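Amino acid ABC transporter, periplasmic amino acid-binding protein, putative (Streptococcus pneumoniae, PDB 4I62) binds L-arginine between its two lobes and probably delivers it to an ABC transporter for uptake into the cell. Local coordinates at residues 41-46 / 104-109; 47-52 / 199-204; 89-94 / 155-160; 120-125 / 226-231. All coordinates share one frame; numbering follows the deposited sequence. Where two conformers were deposited one is given.

Interaction 1 (41-46 / 104-109); sequences LVVALN and LAISGV. With ARG (arginine), chain B.
Val-43 lays CG1 against the side chain of Ile-106, 3.8 Å from CG1 of that residue, on the sheet face that Val-43 shares with Leu-104. With CG1 anti to the backbone N (chi1 175°), the other methyl, CG2, lies more loosely near CB of Leu-104. Leu-41 crosses Leu-104 at a slant, its CD1 3.9 Å from CD1 of Leu-104. The backbones run parallel: Val-42 O takes the N-H of Leu-104, and Ala-44 N gives a shorter bond to Leu-104 O at 2.9 Å, nearly in line with the carbonyl. The next bond, Ile-106 N to Ala-44 O, is weak, and there the pairing passes from backbone to side chain. OG of Ser-107, anti to its own N (chi1 -166°), accepts from Asn-46 N at 3.0 Å and also from NH1 of the bound arginine. Asn-46 O takes NH1 and its OD1 takes NH2, while Ser-107 O accepts from NE and NH1; Asn-46 and Ser-107, on the two neighbouring segments, together hold the guanidinium. Strand 40-45 lies in the middle of a three-stranded parallel sheet, between 82-87 and 104-105; helix 67-79 packs on Leu-41, Leu-45 and Ile-106, and helix 90-98 on Ala-105.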
loop_
_atom_site.group_PDB
_atom_site.type_symbol
_atom_site.label_atom_id
_atom_site.label_comp_id
_atom_site.label_asym_id
_atom_site.label_seq_id
_atom_site.Cartn_x
_atom_site.Cartn_y
_atom_site.Cartn_z
ATOM N N LEU A 41 -0.113 -7.647 19.339
ATOM C CA LEU A 41 0.541 -7.722 18.040
ATOM C C LEU A 41 0.642 -6.285 17.535
ATOM O O LEU A 41 -0.382 -5.638 17.335
ATOM C CB LEU A 41 -0.319 -8.547 17.067
ATOM C CG LEU A 41 0.195 -8.649 15.620
ATOM C CD1 LEU A 41 1.430 -9.520 15.550
ATOM C CD2 LEU A 41 -0.914 -9.159 14.712
ATOM N N VAL A 42 1.855 -5.779 17.317
ATOM C CA VAL A 42 2.048 -4.401 16.863
ATOM C C VAL A 42 2.264 -4.371 15.359
ATOM O O VAL A 42 3.193 -4.993 14.850
ATOM C CB VAL A 42 3.246 -3.746 17.592
ATOM C CG1 VAL A 42 3.387 -2.294 17.147
ATOM C CG2 VAL A 42 3.089 -3.797 19.128
ATOM N N VAL A 43 1.370 -3.693 14.653
ATOM C CA VAL A 43 1.384 -3.657 13.182
ATOM C C VAL A 43 1.686 -2.244 12.695
ATOM O O VAL A 43 0.928 -1.309 12.955
ATOM C CB VAL A 43 0.018 -4.119 12.644
ATOM C CG1 VAL A 43 -0.044 -3.985 11.102
ATOM C CG2 VAL A 43 -0.271 -5.592 13.032
ATOM N N ALA A 44 2.782 -2.129 11.975
ATOM C CA ALA A 44 3.176 -0.854 11.344
ATOM C C ALA A 44 2.470 -0.670 10.015
ATOM O O ALA A 44 2.397 -1.614 9.210
ATOM C CB ALA A 44 4.681 -0.803 11.150
ATOM N N LEU A 45 2.002 0.547 9.756
ATOM C CA LEU A 45 1.322 0.829 8.504
ATOM C C LEU A 45 1.249 2.345 8.271
ATOM O O LEU A 45 1.381 3.137 9.209
ATOM C CB LEU A 45 -0.070 0.201 8.440
ATOM C CG LEU A 45 -1.177 0.843 9.271
ATOM C CD1 LEU A 45 -2.470 0.110 9.022
ATOM C CD2 LEU A 45 -0.932 1.012 10.765
ATOM N N ASN A 46 1.004 2.728 7.023
ATOM C CA ASN A 46 0.821 4.129 6.653
ATOM C C ASN A 46 -0.600 4.311 6.119
ATOM O O ASN A 46 -0.890 3.901 4.980
ATOM C CB ASN A 46 1.841 4.499 5.589
ATOM C CG ASN A 46 1.557 5.864 5.001
ATOM O OD1 ASN A 46 1.348 6.011 3.778
ATOM N ND2 ASN A 46 1.464 6.858 5.870
ATOM N N LEU A 104 4.841 -6.730 12.675
ATOM C CA LEU A 104 4.479 -6.977 11.274
ATOM C C LEU A 104 4.340 -5.638 10.583
ATOM O O LEU A 104 3.941 -4.666 11.222
ATOM C CB LEU A 104 3.122 -7.704 11.143
ATOM C CG LEU A 104 3.020 -9.072 11.784
ATOM C CD1 LEU A 104 1.587 -9.588 11.662
ATOM C CD2 LEU A 104 4.025 -10.065 11.158
ATOM N N ALA A 105 4.605 -5.634 9.282
ATOM C CA ALA A 105 4.156 -4.547 8.414
ATOM C C ALA A 105 3.020 -5.103 7.573
ATOM O O ALA A 105 3.232 -6.046 6.800
ATOM C CB ALA A 105 5.273 -4.049 7.511
ATOM N N ILE A 106 1.836 -4.518 7.737
ATOM C CA ILE A 106 0.680 -4.860 6.904
ATOM C C ILE A 106 0.214 -3.512 6.342
ATOM O O ILE A 106 -0.518 -2.768 7.006
ATOM C CB ILE A 106 -0.460 -5.579 7.673
ATOM C CG1 ILE A 106 0.095 -6.747 8.499
ATOM C CG2 ILE A 106 -1.491 -6.063 6.656
ATOM C CD1 ILE A 106 -0.982 -7.478 9.323
ATOM N N SER A 107 0.701 -3.188 5.140
ATOM C CA SER A 107 0.612 -1.813 4.689
ATOM C C SER A 107 0.697 -1.747 3.166
ATOM O O SER A 107 1.355 -0.839 2.610
ATOM C CB SER A 107 1.712 -0.962 5.339
ATOM O OG SER A 107 1.493 0.449 5.206
ATOM N N GLY A 108 0.078 -2.711 2.491
ATOM C CA GLY A 108 0.172 -2.766 1.038
ATOM C C GLY A 108 1.609 -2.939 0.565
ATOM O O GLY A 108 1.994 -2.375 -0.457
ATOM N N VAL A 109 2.382 -3.746 1.283
ATOM C CA VAL A 109 3.818 -3.891 1.024
ATOM C C VAL A 109 4.105 -4.891 -0.095
ATOM O O VAL A 109 3.737 -6.086 0.025
ATOM C CB VAL A 109 4.581 -4.333 2.296
ATOM C CG1 VAL A 109 6.061 -4.499 2.018
ATOM C CG2 VAL A 109 4.357 -3.374 3.428
HETATM N N ARG B . 3.238 -1.373 -2.775
HETATM C CA ARG B . 4.215 -0.260 -2.647
HETATM C C ARG B . 5.467 -0.702 -1.894
HETATM O O ARG B . 5.421 -1.724 -1.178
HETATM C CB ARG B . 3.568 0.969 -2.038
HETATM C CG ARG B . 2.906 0.702 -0.684
HETATM C CD ARG B . 2.528 1.985 0.026
HETATM N NE ARG B . 1.643 1.692 1.139
HETATM C CZ ARG B . 1.157 2.584 1.977
HETATM N NH1 ARG B . 0.363 2.195 2.970
HETATM N NH2 ARG B . 1.469 3.871 1.834
HETATM O OXT ARG B . 6.497 0.042 -2.002
#

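Interaction 2 (47-52 / 199-204); sequences PDFAPF and EPVAKG. With ARG (arginine), chain B.
Phe-49 and Val-201 cross at about a right angle, the valine methyl CG2 standing over the ring centre in a CH-pi contact, 3.5 Å from the centroid and 10° off the normal. This is part of the cleft of a type II periplasmic binding protein, where the loop 47-52 meets the first turns of helix 199-208. The opposite face of the Phe-49 ring carries the bound arginine, with NE 3.4 Å above the ring plane near its centre, so the ring is sandwiched between ligand and helix. CG anti to the backbone N (chi1 -156°) places the ring between the ligand and Val-201. Its neighbour Phe-52 is turned differently: Pro-200 CG comes in the plane of the ring, at its edge, 3.8 Å from CE2, and Val-201 CG2 also lies near that edge, close to CD2. Val-201 CG2 thus touches one phenyl by its face and another by its rim. Pro-51, which follows a cis peptide bond, sets CD obliquely against Pro-200 CB at 4.1 Å. Beyond the segments, Phe-52 meets the rings of Tyr-126 and Tyr-227 edge-to-face, and helix 254-265 packs on Pro-51. Polar contact is indirect or slight: Val-201 CA approaches Ala-50 O at 3.4 Å, and one water donates to both Ala-50 O, at 2.8 Å, and Val-201 O, at 2.9 Å.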
loop_
_atom_site.group_PDB
_atom_site.type_symbol
_atom_site.label_atom_id
_atom_site.label_comp_id
_atom_site.label_asym_id
_atom_site.label_seq_id
_atom_site.Cartn_x
_atom_site.Cartn_y
_atom_site.Cartn_z
ATOM N N PRO A 47 -1.503 4.913 6.924
ATOM C CA PRO A 47 -2.939 4.905 6.580
ATOM C C PRO A 47 -3.387 6.022 5.597
ATOM O O PRO A 47 -4.246 6.849 5.900
ATOM C CB PRO A 47 -3.612 5.071 7.942
ATOM C CG PRO A 47 -2.658 5.941 8.703
ATOM C CD PRO A 47 -1.289 5.427 8.292
ATOM N N ASP A 48 -2.830 6.007 4.394
ATOM C CA ASP A 48 -3.146 6.928 3.327
ATOM C C ASP A 48 -3.126 6.116 2.016
ATOM O O ASP A 48 -2.380 6.502 1.114
ATOM C CB ASP A 48 -2.043 7.981 3.312
ATOM C CG ASP A 48 -2.350 9.158 2.410
ATOM O OD1 ASP A 48 -3.459 9.208 1.836
ATOM O OD2 ASP A 48 -1.481 10.042 2.292
ATOM N N PHE A 49 -3.871 5.010 1.954
ATOM C CA PHE A 49 -3.672 3.988 0.933
ATOM C C PHE A 49 -4.951 3.146 0.796
ATOM O O PHE A 49 -4.915 1.913 0.855
ATOM C CB PHE A 49 -2.431 3.138 1.301
ATOM C CG PHE A 49 -1.771 2.442 0.145
ATOM C CD1 PHE A 49 -1.118 3.172 -0.818
ATOM C CD2 PHE A 49 -1.772 1.051 0.030
ATOM C CE1 PHE A 49 -0.460 2.531 -1.869
ATOM C CE2 PHE A 49 -1.123 0.412 -0.996
ATOM C CZ PHE A 49 -0.458 1.149 -1.966
ATOM N N ALA A 50 -6.093 3.819 0.592
ATOM C CA ALA A 50 -7.346 3.098 0.411
ATOM C C ALA A 50 -7.239 2.238 -0.853
ATOM O O ALA A 50 -6.708 2.702 -1.876
ATOM C CB ALA A 50 -8.514 4.063 0.280
ATOM N N PRO A 51 -7.787 1.020 -0.836
ATOM C CA PRO A 51 -8.685 0.440 0.184
ATOM C C PRO A 51 -7.968 -0.278 1.340
ATOM O O PRO A 51 -8.632 -0.749 2.279
ATOM C CB PRO A 51 -9.503 -0.593 -0.638
ATOM C CG PRO A 51 -8.518 -1.039 -1.690
ATOM C CD PRO A 51 -7.790 0.215 -2.080
ATOM N N PHE A 52 -6.649 -0.394 1.257
ATOM C CA PHE A 52 -5.885 -1.238 2.191
ATOM C C PHE A 52 -5.825 -0.645 3.598
ATOM O O PHE A 52 -6.113 -1.337 4.600
ATOM C CB PHE A 52 -4.505 -1.527 1.592
ATOM C CG PHE A 52 -4.623 -2.246 0.287
ATOM C CD1 PHE A 52 -4.914 -3.608 0.274
ATOM C CD2 PHE A 52 -4.594 -1.547 -0.921
ATOM C CE1 PHE A 52 -5.132 -4.270 -0.917
ATOM C CE2 PHE A 52 -4.831 -2.217 -2.113
ATOM C CZ PHE A 52 -5.099 -3.569 -2.108
ATOM N N GLU A 199 -3.042 0.076 -9.153
ATOM C CA GLU A 199 -4.364 0.288 -9.711
ATOM C C GLU A 199 -5.487 0.544 -8.682
ATOM O O GLU A 199 -6.237 1.509 -8.844
ATOM C CB GLU A 199 -4.729 -0.861 -10.659
ATOM C CG GLU A 199 -6.071 -0.643 -11.347
ATOM C CD GLU A 199 -6.348 -1.637 -12.471
ATOM O OE1 GLU A 199 -5.687 -2.699 -12.534
ATOM O OE2 GLU A 199 -7.300 -1.408 -13.265
ATOM N N PRO A 200 -5.639 -0.299 -7.652
ATOM C CA PRO A 200 -6.790 -0.085 -6.747
ATOM C C PRO A 200 -6.681 1.233 -5.987
ATOM O O PRO A 200 -7.675 1.887 -5.705
ATOM C CB PRO A 200 -6.707 -1.283 -5.774
ATOM C CG PRO A 200 -5.297 -1.760 -5.869
ATOM C CD PRO A 200 -4.893 -1.523 -7.304
ATOM N N VAL A 201 -5.456 1.623 -5.672
ATOM C CA VAL A 201 -5.195 2.867 -4.957
ATOM C C VAL A 201 -5.440 4.074 -5.878
ATOM O O VAL A 201 -6.088 5.051 -5.492
ATOM C CB VAL A 201 -3.773 2.843 -4.353
ATOM C CG1 VAL A 201 -3.412 4.182 -3.735
ATOM C CG2 VAL A 201 -3.717 1.734 -3.306
ATOM N N ALA A 202 -4.981 3.981 -7.121
ATOM C CA ALA A 202 -5.285 5.007 -8.100
ATOM C C ALA A 202 -6.789 5.181 -8.271
ATOM O O ALA A 202 -7.300 6.306 -8.276
ATOM C CB ALA A 202 -4.598 4.692 -9.430
ATOM N N LYS A 203 -7.481 4.064 -8.402
ATOM C CA LYS A 203 -8.949 4.117 -8.564
ATOM C C LYS A 203 -9.638 4.755 -7.362
ATOM O O LYS A 203 -10.586 5.538 -7.531
ATOM C CB LYS A 203 -9.543 2.728 -8.804
ATOM C CG LYS A 203 -9.262 2.139 -10.175
ATOM C CD LYS A 203 -9.719 0.673 -10.205
ATOM C CE LYS A 203 -9.778 0.079 -11.604
ATOM N NZ LYS A 203 -10.121 -1.383 -11.595
ATOM N N GLY A 204 -9.137 4.445 -6.165
ATOM C CA GLY A 204 -9.719 5.027 -4.961
ATOM C C GLY A 204 -9.590 6.543 -4.966
ATOM O O GLY A 204 -10.532 7.262 -4.616
HETATM N N ARG B . 3.238 -1.373 -2.775
HETATM C CA ARG B . 4.215 -0.260 -2.647
HETATM C C ARG B . 5.467 -0.702 -1.894
HETATM O O ARG B . 5.421 -1.724 -1.178
HETATM C CB ARG B . 3.568 0.969 -2.038
HETATM C CG ARG B . 2.906 0.702 -0.684
HETATM C CD ARG B . 2.528 1.985 0.026
HETATM N NE ARG B . 1.643 1.692 1.139
HETATM C CZ ARG B . 1.157 2.584 1.977
HETATM N NH1 ARG B . 0.363 2.195 2.970
HETATM N NH2 ARG B . 1.469 3.871 1.834
HETATM O OXT ARG B . 6.497 0.042 -2.002
HETATM O O HOH W 1 -6.749 5.412 -2.679
#

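Interaction 3 (89-94 / 155-160); sequences SFDNVL and AQKGSI. With ARG (arginine), chain B.
Gln-156 OE1 accepts from NH2 of the bound arginine at 2.9 Å and lies 3.6 Å from CB of Phe-90, whose side chain crosses that of Gln-156 at about a right angle with ring and amide planes only 14° apart. NE2 of the same amide donates to Asn-46 OD1 and Pro-178 O, which fixes the amide's orientation. Gly-158 O meets the Phe-90 ring at its edge, 3.5 Å from CE2. One ring face carries the bound arginine, whose CD stands over the centre.

Lys-157 NZ forms a salt bridge with Asp-91 OD2 at 2.8 Å, on the syn side but 31° out of the carboxylate plane; this holds for the conformers given, and each of the two residues also has a second one. A water joins the two backbones, accepting from Asp-91 N and donating to Lys-157 O. Gly-158 takes the third position of the type II turn 156-159, with positive phi. Gln-156 O closes that turn by accepting from both Ser-159 N and Ser-159 OG, the hydroxyl reaching a lone pair in the carbonyl plane at 2.7 Å. Ser-159 is the N-cap of helix 160-168, where its OG also takes the N-H of Glu-162. Ile-160 N donates to the ligand carboxylate oxygen OXT at 2.8 Å, and the first turn of helix 160-168 would help stabilise that charge. A phenyl face along the substrate side chain and a helix N-terminus at its carboxylate are consistent with the amino-acid site of family 3 solute-binding proteins.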
loop_
_atom_site.group_PDB
_atom_site.type_symbol
_atom_site.label_atom_id
_atom_site.label_comp_id
_atom_site.label_asym_id
_atom_site.label_seq_id
_atom_site.Cartn_x
_atom_site.Cartn_y
_atom_site.Cartn_z
ATOM N N SER A 89 4.818 7.213 8.703
ATOM C CA SER A 89 5.093 7.414 7.291
ATOM C C SER A 89 5.508 6.122 6.624
ATOM O O SER A 89 6.183 5.269 7.242
ATOM C CB SER A 89 6.213 8.432 7.121
ATOM O OG SER A 89 7.426 7.940 7.654
ATOM N N PHE A 90 5.123 5.954 5.355
ATOM C CA PHE A 90 5.429 4.684 4.704
ATOM C C PHE A 90 6.923 4.383 4.691
ATOM O O PHE A 90 7.347 3.233 4.891
ATOM C CB PHE A 90 4.872 4.578 3.299
ATOM C CG PHE A 90 5.145 3.225 2.690
ATOM C CD1 PHE A 90 4.432 2.112 3.134
ATOM C CD2 PHE A 90 6.148 3.018 1.736
ATOM C CE1 PHE A 90 4.688 0.865 2.630
ATOM C CE2 PHE A 90 6.407 1.765 1.257
ATOM C CZ PHE A 90 5.663 0.680 1.681
ATOM N N ASP A 91 7.718 5.419 4.472
ATOM C CA ASP A 91 9.184 5.374 4.415
ATOM C C ASP A 91 9.785 4.726 5.664
ATOM O O ASP A 91 10.934 4.285 5.636
ATOM C CB ASP A 91 9.742 6.809 4.218
ATOM C CG ASP A 91 11.093 6.834 3.530
ATOM O OD1 ASP A 91 11.382 5.924 2.719
ATOM O OD2 ASP A 91 11.860 7.777 3.797
ATOM N N ASN A 92 9.040 4.751 6.784
ATOM C CA ASN A 92 9.539 4.218 8.051
ATOM C C ASN A 92 8.970 2.839 8.437
ATOM O O ASN A 92 9.408 2.229 9.458
ATOM C CB ASN A 92 9.265 5.221 9.177
ATOM C CG ASN A 92 9.988 6.551 8.968
ATOM O OD1 ASN A 92 9.481 7.622 9.345
ATOM N ND2 ASN A 92 11.130 6.492 8.356
ATOM N N VAL A 93 7.998 2.344 7.674
ATOM C CA VAL A 93 7.285 1.110 8.039
ATOM C C VAL A 93 8.200 -0.114 8.110
ATOM O O VAL A 93 8.255 -0.826 9.144
ATOM C CB VAL A 93 6.107 0.884 7.072
ATOM C CG1 VAL A 93 5.578 -0.536 7.127
ATOM C CG2 VAL A 93 5.008 1.851 7.376
ATOM N N LEU A 94 8.951 -0.375 7.051
ATOM C CA LEU A 94 9.812 -1.543 7.076
ATOM C C LEU A 94 10.934 -1.423 8.097
ATOM O O LEU A 94 11.253 -2.402 8.805
ATOM C CB LEU A 94 10.328 -1.868 5.676
ATOM C CG LEU A 94 9.263 -2.393 4.723
ATOM C CD1 LEU A 94 9.768 -2.490 3.291
ATOM C CD2 LEU A 94 8.678 -3.756 5.219
ATOM N N ALA A 155 5.918 10.046 -6.999
ATOM C CA ALA A 155 5.743 8.747 -6.365
ATOM C C ALA A 155 5.984 8.892 -4.872
ATOM O O ALA A 155 6.638 9.834 -4.424
ATOM C CB ALA A 155 6.691 7.698 -6.947
ATOM N N GLN A 156 5.492 7.924 -4.105
ATOM C CA GLN A 156 5.657 7.975 -2.657
ATOM C C GLN A 156 7.072 7.575 -2.251
ATOM O O GLN A 156 7.623 6.558 -2.696
ATOM C CB GLN A 156 4.617 7.095 -1.951
ATOM C CG GLN A 156 4.760 7.211 -0.403
ATOM C CD GLN A 156 3.681 6.509 0.402
ATOM O OE1 GLN A 156 3.335 5.370 0.128
ATOM N NE2 GLN A 156 3.168 7.166 1.413
ATOM N N LYS A 157 7.662 8.377 -1.370
ATOM C CA LYS A 157 8.987 8.067 -0.860
ATOM C C LYS A 157 9.020 6.706 -0.177
ATOM O O LYS A 157 8.152 6.408 0.668
ATOM C CB LYS A 157 9.421 9.140 0.125
ATOM C CG LYS A 157 10.919 9.132 0.410
ATOM C CD LYS A 157 11.277 10.096 1.555
ATOM C CE LYS A 157 12.775 10.262 1.722
ATOM N NZ LYS A 157 13.446 8.954 1.882
ATOM N N GLY A 158 10.012 5.883 -0.538
ATOM C CA GLY A 158 10.148 4.556 0.053
ATOM C C GLY A 158 9.391 3.472 -0.686
ATOM O O GLY A 158 9.483 2.307 -0.282
ATOM N N SER A 159 8.650 3.836 -1.727
ATOM C CA SER A 159 7.835 2.842 -2.441
ATOM C C SER A 159 8.579 2.234 -3.627
ATOM O O SER A 159 9.523 2.833 -4.180
ATOM C CB SER A 159 6.542 3.491 -2.943
ATOM O OG SER A 159 6.776 4.385 -4.032
ATOM N N ILE A 160 8.086 1.081 -4.094
ATOM C CA ILE A 160 8.640 0.516 -5.306
ATOM C C ILE A 160 8.299 1.361 -6.533
ATOM O O ILE A 160 8.986 1.280 -7.556
ATOM C CB ILE A 160 8.249 -0.964 -5.507
ATOM C CG1 ILE A 160 6.774 -1.146 -5.829
ATOM C CG2 ILE A 160 8.627 -1.818 -4.291
ATOM C CD1 ILE A 160 6.476 -2.478 -6.480
HETATM N N ARG B . 3.238 -1.373 -2.775
HETATM C CA ARG B . 4.215 -0.260 -2.647
HETATM C C ARG B . 5.467 -0.702 -1.894
HETATM O O ARG B . 5.421 -1.724 -1.178
HETATM C CB ARG B . 3.568 0.969 -2.038
HETATM C CG ARG B . 2.906 0.702 -0.684
HETATM C CD ARG B . 2.528 1.985 0.026
HETATM N NE ARG B . 1.643 1.692 1.139
HETATM C CZ ARG B . 1.157 2.584 1.977
HETATM N NH1 ARG B . 0.363 2.195 2.970
HETATM N NH2 ARG B . 1.469 3.871 1.834
HETATM O OXT ARG B . 6.497 0.042 -2.002
HETATM O O HOH W 2 6.767 7.609 2.768
#

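Interaction 4 (120-125 / 226-231)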
loop_
_atom_site.group_PDB
_atom_site.type_symbol
_atom_site.label_atom_id
_atom_site.label_comp_id
_atom_site.label_asym_id
_atom_site.label_seq_id
_atom_site.Cartn_x
_atom_site.Cartn_y
_atom_site.Cartn_z
ATOM N N ASP A 120 11.368 -11.682 6.297
ATOM C CA ASP A 120 10.487 -12.795 5.957
ATOM C C ASP A 120 9.221 -12.129 5.391
ATOM O O ASP A 120 8.752 -11.085 5.898
ATOM C CB ASP A 120 10.088 -13.612 7.208
ATOM C CG ASP A 120 11.012 -14.791 7.513
ATOM O OD1 ASP A 120 12.132 -14.874 6.942
ATOM O OD2 ASP A 120 10.591 -15.629 8.369
ATOM N N PHE A 121 8.641 -12.757 4.372
ATOM C CA PHE A 121 7.344 -12.349 3.888
ATOM C C PHE A 121 6.358 -13.485 4.007
ATOM O O PHE A 121 6.683 -14.653 3.777
ATOM C CB PHE A 121 7.394 -11.940 2.407
ATOM C CG PHE A 121 7.911 -10.544 2.164
ATOM C CD1 PHE A 121 7.089 -9.475 2.412
ATOM C CD2 PHE A 121 9.180 -10.312 1.674
ATOM C CE1 PHE A 121 7.518 -8.171 2.149
ATOM C CE2 PHE A 121 9.620 -9.001 1.426
ATOM C CZ PHE A 121 8.782 -7.941 1.665
ATOM N N SER A 122 5.127 -13.141 4.312
ATOM C CA SER A 122 4.037 -14.083 4.154
ATOM C C SER A 122 3.879 -14.502 2.707
ATOM O O SER A 122 4.440 -13.876 1.772
ATOM C CB SER A 122 2.718 -13.464 4.624
ATOM O OG SER A 122 2.242 -12.483 3.719
ATOM N N THR A 123 3.085 -15.542 2.498
ATOM C CA THR A 123 2.566 -15.821 1.179
ATOM C C THR A 123 1.825 -14.553 0.671
ATOM O O THR A 123 1.295 -13.769 1.457
ATOM C CB THR A 123 1.633 -17.018 1.261
ATOM O OG1 THR A 123 1.429 -17.569 -0.038
ATOM C CG2 THR A 123 0.301 -16.659 1.828
ATOM N N PRO A 124 1.785 -14.328 -0.644
ATOM C CA PRO A 124 1.152 -13.091 -1.110
ATOM C C PRO A 124 -0.349 -13.094 -0.900
ATOM O O PRO A 124 -1.006 -14.174 -0.966
ATOM C CB PRO A 124 1.437 -13.083 -2.619
ATOM C CG PRO A 124 2.544 -14.042 -2.829
ATOM C CD PRO A 124 2.569 -15.005 -1.693
ATOM N N TYR A 125 -0.910 -11.922 -0.693
ATOM C CA TYR A 125 -2.342 -11.782 -0.526
ATOM C C TYR A 125 -3.042 -10.905 -1.550
ATOM O O TYR A 125 -4.276 -10.817 -1.500
ATOM C CB TYR A 125 -2.746 -11.389 0.899
ATOM C CG TYR A 125 -2.342 -9.996 1.315
ATOM C CD1 TYR A 125 -3.156 -8.909 1.058
ATOM C CD2 TYR A 125 -1.164 -9.776 2.034
ATOM C CE1 TYR A 125 -2.793 -7.610 1.472
ATOM C CE2 TYR A 125 -0.788 -8.501 2.465
ATOM C CZ TYR A 125 -1.620 -7.427 2.176
ATOM O OH TYR A 125 -1.272 -6.170 2.613
ATOM N N SER A 226 3.303 -8.304 -5.962
ATOM C CA SER A 226 2.430 -8.973 -5.005
ATOM C C SER A 226 2.602 -8.420 -3.611
ATOM O O SER A 226 3.735 -8.237 -3.132
ATOM C CB SER A 226 2.755 -10.457 -4.977
ATOM O OG SER A 226 2.499 -11.025 -6.254
ATOM N N TYR A 227 1.474 -8.117 -2.944
ATOM C CA TYR A 227 1.517 -7.646 -1.580
ATOM C C TYR A 227 1.641 -8.832 -0.607
ATOM O O TYR A 227 1.054 -9.891 -0.825
ATOM C CB TYR A 227 0.240 -6.900 -1.194
ATOM C CG TYR A 227 -0.048 -5.602 -1.867
ATOM C CD1 TYR A 227 0.845 -5.003 -2.741
ATOM C CD2 TYR A 227 -1.266 -4.971 -1.606
ATOM C CE1 TYR A 227 0.521 -3.764 -3.352
ATOM C CE2 TYR A 227 -1.593 -3.769 -2.200
ATOM C CZ TYR A 227 -0.705 -3.178 -3.071
ATOM O OH TYR A 227 -1.071 -1.957 -3.622
ATOM N N ALA A 228 2.403 -8.600 0.463
ATOM C CA ALA A 228 2.608 -9.605 1.489
ATOM C C ALA A 228 2.842 -8.910 2.824
ATOM O O ALA A 228 3.125 -7.691 2.884
ATOM C CB ALA A 228 3.768 -10.503 1.112
ATOM N N VAL A 229 2.711 -9.666 3.906
ATOM C CA VAL A 229 3.021 -9.175 5.237
ATOM C C VAL A 229 4.508 -9.356 5.498
ATOM O O VAL A 229 5.044 -10.442 5.279
ATOM C CB VAL A 229 2.213 -9.960 6.266
ATOM C CG1 VAL A 229 2.617 -9.581 7.697
ATOM C CG2 VAL A 229 0.715 -9.811 6.009
ATOM N N ALA A 230 5.173 -8.283 5.944
ATOM C CA ALA A 230 6.616 -8.387 6.243
ATOM C C ALA A 230 6.834 -8.582 7.715
ATOM O O ALA A 230 6.116 -8.019 8.568
ATOM C CB ALA A 230 7.351 -7.121 5.790
ATOM N N MET A 231 7.849 -9.363 8.025
ATOM C CA MET A 231 8.223 -9.624 9.404
ATOM C C MET A 231 9.740 -9.837 9.466
ATOM O O MET A 231 10.409 -9.917 8.435
ATOM C CB MET A 231 7.450 -10.826 9.956
ATOM C CG MET A 231 7.796 -12.118 9.299
ATOM S SD MET A 231 6.496 -13.369 9.478
ATOM C CE MET A 231 5.376 -12.861 8.165
HETATM O O HOH W 3 1.390 -5.526 3.448
#
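Ser-122 OG meets Val-229 N at 2.9 Å, accepting its hydrogen, while giving its own to Thr-123 O from above the carbonyl plane. The OG reaches both because it lies between the backbone N and the carbonyl carbon (chi1 73°). Ser-122 N in turn donates to Val-229 O, so this one serine holds both backbone polar atoms of Val-229. Farther along, Tyr-125 N gives a 2.8 Å bond to Tyr-227 O, and the Tyr-125 ring lies against segment 226-231: Tyr-227 CB is over its face, offset toward the rim, 4.1 Å from the centroid. A water links the phenol OH of Tyr-125 to Ala-228 O. At the other end Asp-120 and Met-231 form an antiparallel hydrogen-bonded pair, and Asp-120 CB packs on Met-231 CG at 3.4 Å. Phe-121 sets CD1 3.7 Å from Ala-228 CB and CE1 close to Ala-230 CB.

Outside this shell, the Asp-120 carboxylate bonds to Ser-235 N, Tyr-227 OH to Glu-198, and helix 236-251 covers Ser-122. The ring of Tyr-227 reaches the bound arginine. The antiparallel pairing of 120-125 with 226-231 thus places Tyr-227 at the ligand cleft, consistent with a type II periplasmic binding protein.

In the fold
Interactions 1, 2 and 4 are buried, whereas interaction 3 is only partly so, with its charged pair, Asp-91 and Lys-157, partly exposed. Backbone pairing dominates 1, parallel, and 4, antiparallel, and the two are joined through strand 104-105 by a backbone hydrogen bond from Ala-105 N to Ala-230 O. Interactions 2 and 3 instead bring loop or helix residues together across the cleft, mainly by ring packing in one and by charge, water and a ring in the other. All four reach the bound arginine: Phe-49 and Phe-90 each offer it a ring face, and interaction 4 meets it through Tyr-227, whose ring also packs on Phe-52 of interaction 2.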